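Local structure of superoxide dismutase [Mn/Fe] (Aeropyrum pernix, 3AK2) at residues V2-P10 / V40-E51; T95-L103 / W192-L203. The protein catalyses the dismutation of superoxide to oxygen and hydrogen peroxide at a single metal centre that works with either manganese or iron. One frame throughout, in Å; residues are numbered along the deposited sequence.

Interaction 1. Residues V2-P10 / V40-E51; sequences VSFKRYELP and VKGANAALEKIE. With EDO (1,2-ethanediol), chain J.
The side-chain amide of Asn44 grips the backbone of Tyr7 at both ends. Asn44 OD1 takes the N-H of Tyr7 on a lone pair in the amide plane (N to OD1 2.9 Å), and Asn44 ND2 gives an almost straight bond, 173°, to Tyr7 O at 3.0 Å, so both backbone polar groups of Tyr7 are paired with the helix. Further toward the N terminus Ser3 OG is gripped twice: it donates to Glu51 OE1 at 2.7 Å and accepts from Arg6 NH1, which also bonds Phe4 O. Arg6 NH2 stays 4.0 Å from Glu51 OE2, and water 1 bridges the two, accepting from NH2 and donating to OE2. At the other end Leu9 O accepts from O1 of a 1,2-ethanediol, probably from the crystallisation liquor, and Pro10 O from His32 NE2.

Leu47 CB sits over the centre of one Phe4 face, 3.5 Å from the centroid, a CH-pi contact; on the opposite face the Arg6 guanidinium lies off-centre, NH1 toward the rim. Ala43 CB and Leu47 CD1 touch the Tyr7 ring at CD1 and CE1, the leucine crossing it at about a right angle, and Tyr7 OH is satisfied by Asp136 and Arg143 of the second subunit. This is an extended N-terminal arm laid along the first long helix of the alpha-hairpin domain of the iron/manganese superoxide dismutases, at the subunit interface.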
loop_
_atom_site.group_PDB
_atom_site.type_symbol
_atom_site.label_atom_id
_atom_site.label_comp_id
_atom_site.label_asym_id
_atom_site.label_seq_id
_atom_site.Cartn_x
_atom_site.Cartn_y
_atom_site.Cartn_z
ATOM N N VAL A 2 16.503 3.721 -28.978
ATOM C CA VAL A 2 15.278 3.982 -29.735
ATOM C C VAL A 2 14.205 4.477 -28.767
ATOM O O VAL A 2 14.039 3.917 -27.682
ATOM C CB VAL A 2 14.769 2.709 -30.467
ATOM C CG1 VAL A 2 13.544 3.024 -31.326
ATOM C CG2 VAL A 2 15.868 2.094 -31.325
ATOM N N SER A 3 13.489 5.530 -29.158
ATOM C CA SER A 3 12.411 6.076 -28.336
ATOM C C SER A 3 11.330 5.026 -28.101
ATOM O O SER A 3 10.965 4.283 -29.017
ATOM C CB SER A 3 11.804 7.319 -28.985
ATOM O OG SER A 3 11.015 8.031 -28.044
ATOM N N PHE A 4 10.830 4.972 -26.868
ATOM C CA PHE A 4 9.835 3.978 -26.469
ATOM C C PHE A 4 8.596 3.997 -27.351
ATOM O O PHE A 4 8.185 5.053 -27.848
ATOM C CB PHE A 4 9.448 4.148 -24.991
ATOM C CG PHE A 4 8.602 5.366 -24.701
ATOM C CD1 PHE A 4 9.189 6.616 -24.510
ATOM C CD2 PHE A 4 7.218 5.252 -24.587
ATOM C CE1 PHE A 4 8.409 7.737 -24.227
ATOM C CE2 PHE A 4 6.427 6.365 -24.304
ATOM C CZ PHE A 4 7.025 7.610 -24.123
ATOM N N LYS A 5 8.013 2.816 -27.549
ATOM C CA LYS A 5 6.724 2.712 -28.213
ATOM C C LYS A 5 5.659 3.205 -27.243
ATOM O O LYS A 5 5.554 2.715 -26.115
ATOM C CB LYS A 5 6.437 1.275 -28.665
ATOM C CG LYS A 5 5.100 1.114 -29.383
ATOM C CD LYS A 5 4.946 -0.270 -29.997
ATOM C CE LYS A 5 3.552 -0.471 -30.583
ATOM N NZ LYS A 5 3.288 0.394 -31.770
ATOM N N ARG A 6 4.891 4.188 -27.694
ATOM C CA ARG A 6 3.856 4.808 -26.879
ATOM C C ARG A 6 2.669 3.884 -26.711
ATOM O O ARG A 6 2.298 3.152 -27.635
ATOM C CB ARG A 6 3.374 6.111 -27.523
ATOM C CG ARG A 6 4.098 7.363 -27.062
ATOM C CD ARG A 6 5.533 7.398 -27.547
ATOM N NE ARG A 6 6.189 8.654 -27.195
ATOM C CZ ARG A 6 7.494 8.876 -27.312
ATOM N NH1 ARG A 6 8.300 7.920 -27.760
ATOM N NH2 ARG A 6 7.997 10.053 -26.963
ATOM N N TYR A 7 2.076 3.924 -25.521
ATOM C CA TYR A 7 0.780 3.298 -25.291
ATOM C C TYR A 7 -0.288 4.131 -25.977
ATOM O O TYR A 7 -0.133 5.342 -26.149
ATOM C CB TYR A 7 0.511 3.157 -23.788
ATOM C CG TYR A 7 1.599 2.359 -23.121
ATOM C CD1 TYR A 7 2.545 2.977 -22.308
ATOM C CD2 TYR A 7 1.721 0.990 -23.353
ATOM C CE1 TYR A 7 3.567 2.245 -21.721
ATOM C CE2 TYR A 7 2.744 0.257 -22.779
ATOM C CZ TYR A 7 3.663 0.888 -21.967
ATOM O OH TYR A 7 4.683 0.171 -21.390
ATOM N N GLU A 8 -1.358 3.467 -26.395
ATOM C CA GLU A 8 -2.468 4.124 -27.080
ATOM C C GLU A 8 -3.780 3.680 -26.469
ATOM O O GLU A 8 -3.916 2.531 -26.037
ATOM C CB GLU A 8 -2.490 3.769 -28.569
ATOM C CG GLU A 8 -1.195 3.987 -29.324
ATOM C CD GLU A 8 -1.200 3.265 -30.654
ATOM O OE1 GLU A 8 -0.489 2.246 -30.782
ATOM O OE2 GLU A 8 -1.939 3.703 -31.560
ATOM N N LEU A 9 -4.746 4.591 -26.449
ATOM C CA LEU A 9 -6.099 4.271 -26.021
ATOM C C LEU A 9 -6.808 3.444 -27.095
ATOM O O LEU A 9 -6.994 3.922 -28.216
ATOM C CB LEU A 9 -6.888 5.555 -25.757
ATOM C CG LEU A 9 -8.307 5.370 -25.216
ATOM C CD1 LEU A 9 -8.249 4.880 -23.784
ATOM C CD2 LEU A 9 -9.100 6.669 -25.309
ATOM N N PRO A 10 -7.200 2.201 -26.761
ATOM C CA PRO A 10 -7.944 1.429 -27.753
ATOM C C PRO A 10 -9.388 1.915 -27.843
ATOM O O PRO A 10 -9.912 2.459 -26.867
ATOM C CB PRO A 10 -7.906 0.010 -27.186
ATOM C CG PRO A 10 -7.843 0.205 -25.710
ATOM C CD PRO A 10 -7.006 1.447 -25.506
ATOM N N VAL A 40 -3.355 6.044 -19.964
ATOM C CA VAL A 40 -2.501 5.976 -21.144
ATOM C C VAL A 40 -1.511 7.142 -21.139
ATOM O O VAL A 40 -0.302 6.942 -21.269
ATOM C CB VAL A 40 -3.331 5.977 -22.449
ATOM C CG1 VAL A 40 -2.420 6.036 -23.676
ATOM C CG2 VAL A 40 -4.232 4.748 -22.506
ATOM N N LYS A 41 -2.027 8.357 -20.968
ATOM C CA LYS A 41 -1.175 9.546 -20.922
ATOM C C LYS A 41 -0.156 9.473 -19.784
ATOM O O LYS A 41 1.004 9.833 -19.968
ATOM C CB LYS A 41 -2.017 10.813 -20.769
ATOM C CG LYS A 41 -2.956 11.107 -21.933
ATOM C CD LYS A 41 -3.784 12.372 -21.681
ATOM C CE LYS A 41 -4.659 12.301 -20.430
ATOM N NZ LYS A 41 -6.046 11.838 -20.709
ATOM N N GLY A 42 -0.596 9.016 -18.613
ATOM C CA GLY A 42 0.280 8.911 -17.452
ATOM C C GLY A 42 1.413 7.924 -17.650
ATOM O O GLY A 42 2.536 8.163 -17.200
ATOM N N ALA A 43 1.123 6.807 -18.312
ATOM C CA ALA A 43 2.147 5.803 -18.580
ATOM C C ALA A 43 3.181 6.357 -19.554
ATOM O O ALA A 43 4.389 6.214 -19.337
ATOM C CB ALA A 43 1.515 4.523 -19.114
ATOM N N ASN A 44 2.707 7.016 -20.606
ATOM C CA ASN A 44 3.609 7.666 -21.556
ATOM C C ASN A 44 4.464 8.766 -20.928
ATOM O O ASN A 44 5.652 8.871 -21.231
ATOM C CB ASN A 44 2.836 8.194 -22.768
ATOM C CG ASN A 44 2.306 7.076 -23.648
ATOM O OD1 ASN A 44 2.869 5.983 -23.678
ATOM N ND2 ASN A 44 1.234 7.351 -24.381
ATOM N N ALA A 45 3.862 9.568 -20.048
ATOM C CA ALA A 45 4.576 10.657 -19.382
ATOM C C ALA A 45 5.712 10.117 -18.515
ATOM O O ALA A 45 6.797 10.698 -18.469
ATOM C CB ALA A 45 3.618 11.506 -18.552
ATOM N N ALA A 46 5.468 9.002 -17.832
ATOM C CA ALA A 46 6.514 8.382 -17.022
ATOM C C ALA A 46 7.668 7.887 -17.886
ATOM O O ALA A 46 8.836 8.089 -17.551
ATOM C CB ALA A 46 5.952 7.253 -16.190
ATOM N N LEU A 47 7.347 7.252 -19.009
ATOM C CA LEU A 47 8.390 6.760 -19.904
ATOM C C LEU A 47 9.178 7.896 -20.554
ATOM O O LEU A 47 10.371 7.753 -20.817
ATOM C CB LEU A 47 7.820 5.797 -20.951
ATOM C CG LEU A 47 7.368 4.431 -20.409
ATOM C CD1 LEU A 47 6.817 3.578 -21.531
ATOM C CD2 LEU A 47 8.490 3.692 -19.683
ATOM N N GLU A 48 8.517 9.025 -20.796
ATOM C CA GLU A 48 9.199 10.203 -21.325
ATOM C C GLU A 48 10.242 10.732 -20.339
ATOM O O GLU A 48 11.344 11.126 -20.740
ATOM C CB GLU A 48 8.193 11.296 -21.667
ATOM C CG GLU A 48 8.813 12.516 -22.321
ATOM C CD GLU A 48 7.782 13.518 -22.785
ATOM O OE1 GLU A 48 6.723 13.640 -22.130
ATOM O OE2 GLU A 48 8.037 14.191 -23.807
ATOM N N LYS A 49 9.899 10.736 -19.053
ATOM C CA LYS A 49 10.845 11.126 -18.011
ATOM C C LYS A 49 12.048 10.191 -17.947
ATOM O O LYS A 49 13.189 10.646 -17.819
ATOM C CB LYS A 49 10.151 11.213 -16.655
ATOM C CG LYS A 49 9.189 12.379 -16.566
ATOM C CD LYS A 49 8.314 12.315 -15.332
ATOM C CE LYS A 49 7.173 13.313 -15.450
ATOM N NZ LYS A 49 6.247 13.236 -14.292
ATOM N N ILE A 50 11.800 8.888 -18.044
ATOM C CA ILE A 50 12.884 7.915 -18.063
ATOM C C ILE A 50 13.788 8.162 -19.274
ATOM O O ILE A 50 15.014 8.179 -19.143
ATOM C CB ILE A 50 12.350 6.462 -18.006
ATOM C CG1 ILE A 50 11.660 6.223 -16.659
ATOM C CG2 ILE A 50 13.485 5.454 -18.213
ATOM C CD1 ILE A 50 10.853 4.946 -16.557
ATOM N N GLU A 51 13.180 8.396 -20.435
ATOM C CA GLU A 51 13.929 8.699 -21.657
ATOM C C GLU A 51 14.824 9.935 -21.502
ATOM O O GLU A 51 16.019 9.888 -21.813
ATOM C CB GLU A 51 12.971 8.867 -22.839
ATOM C CG GLU A 51 13.653 9.137 -24.169
ATOM C CD GLU A 51 12.678 9.233 -25.326
ATOM O OE1 GLU A 51 13.027 8.760 -26.424
ATOM O OE2 GLU A 51 11.563 9.775 -25.145
HETATM C C1 EDO J . -10.058 5.363 -28.768
HETATM O O1 EDO J . -8.848 5.941 -29.274
HETATM C C2 EDO J . -11.256 6.167 -29.260
HETATM O O2 EDO J . -12.336 5.280 -29.573
HETATM O O HOH W 1 10.629 10.858 -27.449
#

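Interaction 2. Residues T95-L103 / W192-L203; sequences TPGGRVADL and WDDVEKRLEQAL
Pro96 lies flat over one face of the Trp192 indole, its ring side by side with the tryptophan and pointing the same way. Pro96 CD stands over the five-membered ring of Trp192, 3.8 Å from its centroid and 14° off the normal, in a CH-pi contact, while Pro96 CB rests 3.6 Å from Trp192 CD2. Trp192 also reaches Val100, whose CG1 meets Trp192 CZ3 at 3.9 Å. A serine in place of Trp192 would probably leave Pro96 without the surface it lies on and open a gap beside Val100 CG1.

Past the proline, Glu196 receives two successive backbone N-H groups, of Arg99 and Val100, near the beginning of the helix. Its chain bends at chi2 (74°), turning the carboxylate toward them: Glu196 OE2 takes Arg99 N at 2.8 Å on its syn lone pair, and Glu196 OE1 takes Val100 N at 3.0 Å, also from the syn side but somewhat out of the carboxylate plane. The helix dipole would probably stabilise the negative charge there. This joins two helices of the C-terminal domain of the iron/manganese superoxide dismutases; the axes of 98-103 and 192-203 come within 8.7 Å and cross at 80°. Val100 is the knob, set in a hole formed by Trp192, Val195, Glu196 and Leu199; Val100 CG2 touches Leu199 CD2 at 3.6 Å. Leu103 meets the same leucine with its CD1. Farther along, the bent side chain of Arg99 lays one guanidinium face against Leu203 CD1, and Phe135 of strand 129-136 packs against both Leu199 and Leu203.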
loop_
_atom_site.group_PDB
_atom_site.type_symbol
_atom_site.label_atom_id
_atom_site.label_comp_id
_atom_site.label_asym_id
_atom_site.label_seq_id
_atom_site.Cartn_x
_atom_site.Cartn_y
_atom_site.Cartn_z
ATOM N N THR A 95 -23.910 -18.242 -19.111
ATOM C CA THR A 95 -22.971 -19.112 -18.417
ATOM C C THR A 95 -21.961 -19.664 -19.416
ATOM O O THR A 95 -22.336 -20.020 -20.538
ATOM C CB THR A 95 -23.701 -20.288 -17.734
ATOM O OG1 THR A 95 -24.410 -21.043 -18.722
ATOM C CG2 THR A 95 -24.688 -19.784 -16.685
ATOM N N PRO A 96 -20.676 -19.738 -19.017
ATOM C CA PRO A 96 -19.627 -20.181 -19.927
ATOM C C PRO A 96 -19.669 -21.672 -20.242
ATOM O O PRO A 96 -20.222 -22.464 -19.472
ATOM C CB PRO A 96 -18.344 -19.860 -19.158
ATOM C CG PRO A 96 -18.734 -19.942 -17.736
ATOM C CD PRO A 96 -20.135 -19.403 -17.687
ATOM N N GLY A 97 -19.087 -22.025 -21.384
ATOM C CA GLY A 97 -18.809 -23.411 -21.732
ATOM C C GLY A 97 -17.311 -23.601 -21.880
ATOM O O GLY A 97 -16.520 -22.863 -21.280
ATOM N N GLY A 98 -16.925 -24.601 -22.665
ATOM C CA GLY A 98 -15.532 -24.832 -23.026
ATOM C C GLY A 98 -14.575 -25.056 -21.873
ATOM O O GLY A 98 -14.945 -25.615 -20.835
ATOM N N ARG A 99 -13.337 -24.607 -22.069
ATOM C CA ARG A 99 -12.267 -24.805 -21.096
ATOM C C ARG A 99 -12.493 -23.998 -19.819
ATOM O O ARG A 99 -12.145 -24.455 -18.729
ATOM C CB ARG A 99 -10.899 -24.477 -21.707
ATOM C CG ARG A 99 -10.541 -25.275 -22.969
ATOM C CD ARG A 99 -10.360 -26.775 -22.707
ATOM N NE ARG A 99 -9.214 -27.080 -21.847
ATOM C CZ ARG A 99 -7.967 -27.256 -22.279
ATOM N NH1 ARG A 99 -7.002 -27.533 -21.413
ATOM N NH2 ARG A 99 -7.677 -27.154 -23.571
ATOM N N VAL A 100 -13.079 -22.807 -19.960
ATOM C CA VAL A 100 -13.424 -21.966 -18.808
ATOM C C VAL A 100 -14.380 -22.707 -17.872
ATOM O O VAL A 100 -14.126 -22.803 -16.672
ATOM C CB VAL A 100 -14.028 -20.601 -19.241
ATOM C CG1 VAL A 100 -14.644 -19.868 -18.056
ATOM C CG2 VAL A 100 -12.972 -19.730 -19.892
ATOM N N ALA A 101 -15.468 -23.246 -18.424
ATOM C CA ALA A 101 -16.423 -24.015 -17.629
ATOM C C ALA A 101 -15.773 -25.243 -17.000
ATOM O O ALA A 101 -16.065 -25.582 -15.856
ATOM C CB ALA A 101 -17.619 -24.423 -18.465
ATOM N N ASP A 102 -14.886 -25.897 -17.746
ATOM C CA ASP A 102 -14.207 -27.091 -17.246
ATOM C C ASP A 102 -13.359 -26.788 -16.014
ATOM O O ASP A 102 -13.452 -27.483 -15.003
ATOM C CB ASP A 102 -13.354 -27.743 -18.333
ATOM C CG ASP A 102 -12.707 -29.028 -17.859
ATOM O OD1 ASP A 102 -13.451 -29.947 -17.453
ATOM O OD2 ASP A 102 -11.463 -29.110 -17.878
ATOM N N LEU A 103 -12.532 -25.748 -16.098
ATOM C CA LEU A 103 -11.706 -25.362 -14.957
ATOM C C LEU A 103 -12.542 -24.834 -13.794
ATOM O O LEU A 103 -12.233 -25.098 -12.634
ATOM C CB LEU A 103 -10.625 -24.358 -15.367
ATOM C CG LEU A 103 -9.476 -24.885 -16.233
ATOM C CD1 LEU A 103 -8.425 -23.805 -16.434
ATOM C CD2 LEU A 103 -8.838 -26.134 -15.631
ATOM N N TRP A 192 -18.099 -14.164 -22.295
ATOM C CA TRP A 192 -17.430 -15.438 -22.034
ATOM C C TRP A 192 -16.591 -15.928 -23.212
ATOM O O TRP A 192 -15.616 -16.651 -23.017
ATOM C CB TRP A 192 -18.422 -16.501 -21.556
ATOM C CG TRP A 192 -18.921 -16.219 -20.179
ATOM C CD1 TRP A 192 -20.181 -15.839 -19.827
ATOM C CD2 TRP A 192 -18.156 -16.249 -18.964
ATOM N NE1 TRP A 192 -20.256 -15.646 -18.470
ATOM C CE2 TRP A 192 -19.027 -15.891 -17.915
ATOM C CE3 TRP A 192 -16.822 -16.556 -18.660
ATOM C CZ2 TRP A 192 -18.611 -15.832 -16.580
ATOM C CZ3 TRP A 192 -16.407 -16.492 -17.333
ATOM C CH2 TRP A 192 -17.300 -16.134 -16.311
ATOM N N ASP A 193 -16.953 -15.519 -24.426
ATOM C CA ASP A 193 -16.138 -15.814 -25.603
ATOM C C ASP A 193 -14.741 -15.213 -25.476
ATOM O O ASP A 193 -13.748 -15.865 -25.784
ATOM C CB ASP A 193 -16.811 -15.307 -26.882
ATOM C CG ASP A 193 -15.947 -15.514 -28.119
ATOM O OD1 ASP A 193 -15.657 -16.681 -28.454
ATOM O OD2 ASP A 193 -15.559 -14.508 -28.755
ATOM N N ASP A 194 -14.672 -13.963 -25.025
ATOM C CA ASP A 194 -13.391 -13.297 -24.820
ATOM C C ASP A 194 -12.591 -14.001 -23.727
ATOM O O ASP A 194 -11.398 -14.255 -23.893
ATOM C CB ASP A 194 -13.603 -11.826 -24.468
ATOM C CG ASP A 194 -12.300 -11.090 -24.232
ATOM O OD1 ASP A 194 -11.648 -10.685 -25.217
ATOM O OD2 ASP A 194 -11.935 -10.918 -23.053
ATOM N N VAL A 195 -13.257 -14.333 -22.623
ATOM C CA VAL A 195 -12.601 -15.031 -21.514
ATOM C C VAL A 195 -12.035 -16.379 -21.971
ATOM O O VAL A 195 -10.904 -16.727 -21.634
ATOM C CB VAL A 195 -13.545 -15.206 -20.294
ATOM C CG1 VAL A 195 -12.823 -15.901 -19.144
ATOM C CG2 VAL A 195 -14.072 -13.854 -19.826
ATOM N N GLU A 196 -12.824 -17.121 -22.748
ATOM C CA GLU A 196 -12.394 -18.408 -23.307
ATOM C C GLU A 196 -11.154 -18.260 -24.190
ATOM O O GLU A 196 -10.209 -19.046 -24.087
ATOM C CB GLU A 196 -13.546 -19.052 -24.092
ATOM C CG GLU A 196 -13.251 -20.442 -24.666
ATOM C CD GLU A 196 -13.238 -21.549 -23.620
ATOM O OE1 GLU A 196 -13.686 -21.317 -22.478
ATOM O OE2 GLU A 196 -12.785 -22.667 -23.947
ATOM N N LYS A 197 -11.158 -17.244 -25.048
ATOM C CA LYS A 197 -10.016 -16.979 -25.918
ATOM C C LYS A 197 -8.762 -16.604 -25.125
ATOM O O LYS A 197 -7.656 -17.024 -25.473
ATOM C CB LYS A 197 -10.359 -15.908 -26.952
ATOM C CG LYS A 197 -11.247 -16.425 -28.071
ATOM C CD LYS A 197 -11.677 -15.303 -29.003
ATOM C CE LYS A 197 -12.310 -15.846 -30.278
ATOM N NZ LYS A 197 -13.455 -16.769 -30.022
ATOM N N ARG A 198 -8.943 -15.838 -24.049
ATOM C CA ARG A 198 -7.832 -15.494 -23.157
ATOM C C ARG A 198 -7.269 -16.724 -22.450
ATOM O O ARG A 198 -6.049 -16.912 -22.393
ATOM C CB ARG A 198 -8.251 -14.421 -22.151
ATOM C CG ARG A 198 -8.441 -13.083 -22.819
ATOM C CD ARG A 198 -8.882 -11.971 -21.878
ATOM N NE ARG A 198 -9.236 -10.812 -22.691
ATOM C CZ ARG A 198 -8.371 -9.919 -23.163
ATOM N NH1 ARG A 198 -7.079 -10.002 -22.869
ATOM N NH2 ARG A 198 -8.810 -8.930 -23.929
ATOM N N LEU A 199 -8.155 -17.576 -21.944
ATOM C CA LEU A 199 -7.725 -18.819 -21.316
ATOM C C LEU A 199 -6.969 -19.717 -22.299
ATOM O O LEU A 199 -5.950 -20.308 -21.945
ATOM C CB LEU A 199 -8.912 -19.554 -20.698
ATOM C CG LEU A 199 -8.589 -20.890 -20.020
ATOM C CD1 LEU A 199 -7.536 -20.738 -18.931
ATOM C CD2 LEU A 199 -9.838 -21.516 -19.452
ATOM N N GLU A 200 -7.468 -19.806 -23.529
ATOM C CA GLU A 200 -6.787 -20.566 -24.575
ATOM C C GLU A 200 -5.349 -20.077 -24.756
ATOM O O GLU A 200 -4.411 -20.876 -24.779
ATOM C CB GLU A 200 -7.556 -20.471 -25.893
ATOM C CG GLU A 200 -6.934 -21.272 -27.031
ATOM C CD GLU A 200 -7.353 -20.783 -28.406
ATOM O OE1 GLU A 200 -6.753 -21.249 -29.394
ATOM O OE2 GLU A 200 -8.273 -19.941 -28.508
ATOM N N GLN A 201 -5.175 -18.762 -24.869
ATOM C CA GLN A 201 -3.841 -18.193 -25.014
ATOM C C GLN A 201 -2.956 -18.494 -23.806
ATOM O O GLN A 201 -1.791 -18.845 -23.968
ATOM C CB GLN A 201 -3.903 -16.687 -25.283
ATOM C CG GLN A 201 -4.498 -16.325 -26.644
ATOM C CD GLN A 201 -3.832 -17.054 -27.802
ATOM O OE1 GLN A 201 -2.607 -17.023 -27.959
ATOM N NE2 GLN A 201 -4.640 -17.712 -28.622
ATOM N N ALA A 202 -3.523 -18.378 -22.606
ATOM C CA ALA A 202 -2.790 -18.669 -21.371
ATOM C C ALA A 202 -2.372 -20.139 -21.263
ATOM O O ALA A 202 -1.231 -20.437 -20.901
ATOM C CB ALA A 202 -3.602 -18.240 -20.160
ATOM N N LEU A 203 -3.288 -21.046 -21.592
ATOM C CA LEU A 203 -2.988 -22.481 -21.598
ATOM C C LEU A 203 -1.833 -22.809 -22.543
ATOM O O LEU A 203 -1.015 -23.684 -22.251
ATOM C CB LEU A 203 -4.226 -23.299 -21.973
ATOM C CG LEU A 203 -5.315 -23.468 -20.908
ATOM C CD1 LEU A 203 -6.651 -23.784 -21.561
ATOM C CD2 LEU A 203 -4.944 -24.538 -19.889
#

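From the N terminus, the chain first runs as an extended arm, and interaction 1 closes a loop when helix 25-54 comes back alongside it, 30 residues on. That closure is complete before residues 95-103 begin, so the two contacts stand in series, neither nested nor crossed. Interaction 2 shuts a much longer loop of 88 residues, holding the three-stranded antiparallel sheet, and ties helix 98-108 to the last long helix, 192-205. One contact belongs to the alpha-hairpin domain, the other to the C-terminal domain; the centres of interactions 1 and 2 are about 32 Å apart, on opposite sides of the chain's centre. Each nevertheless reaches the second subunit.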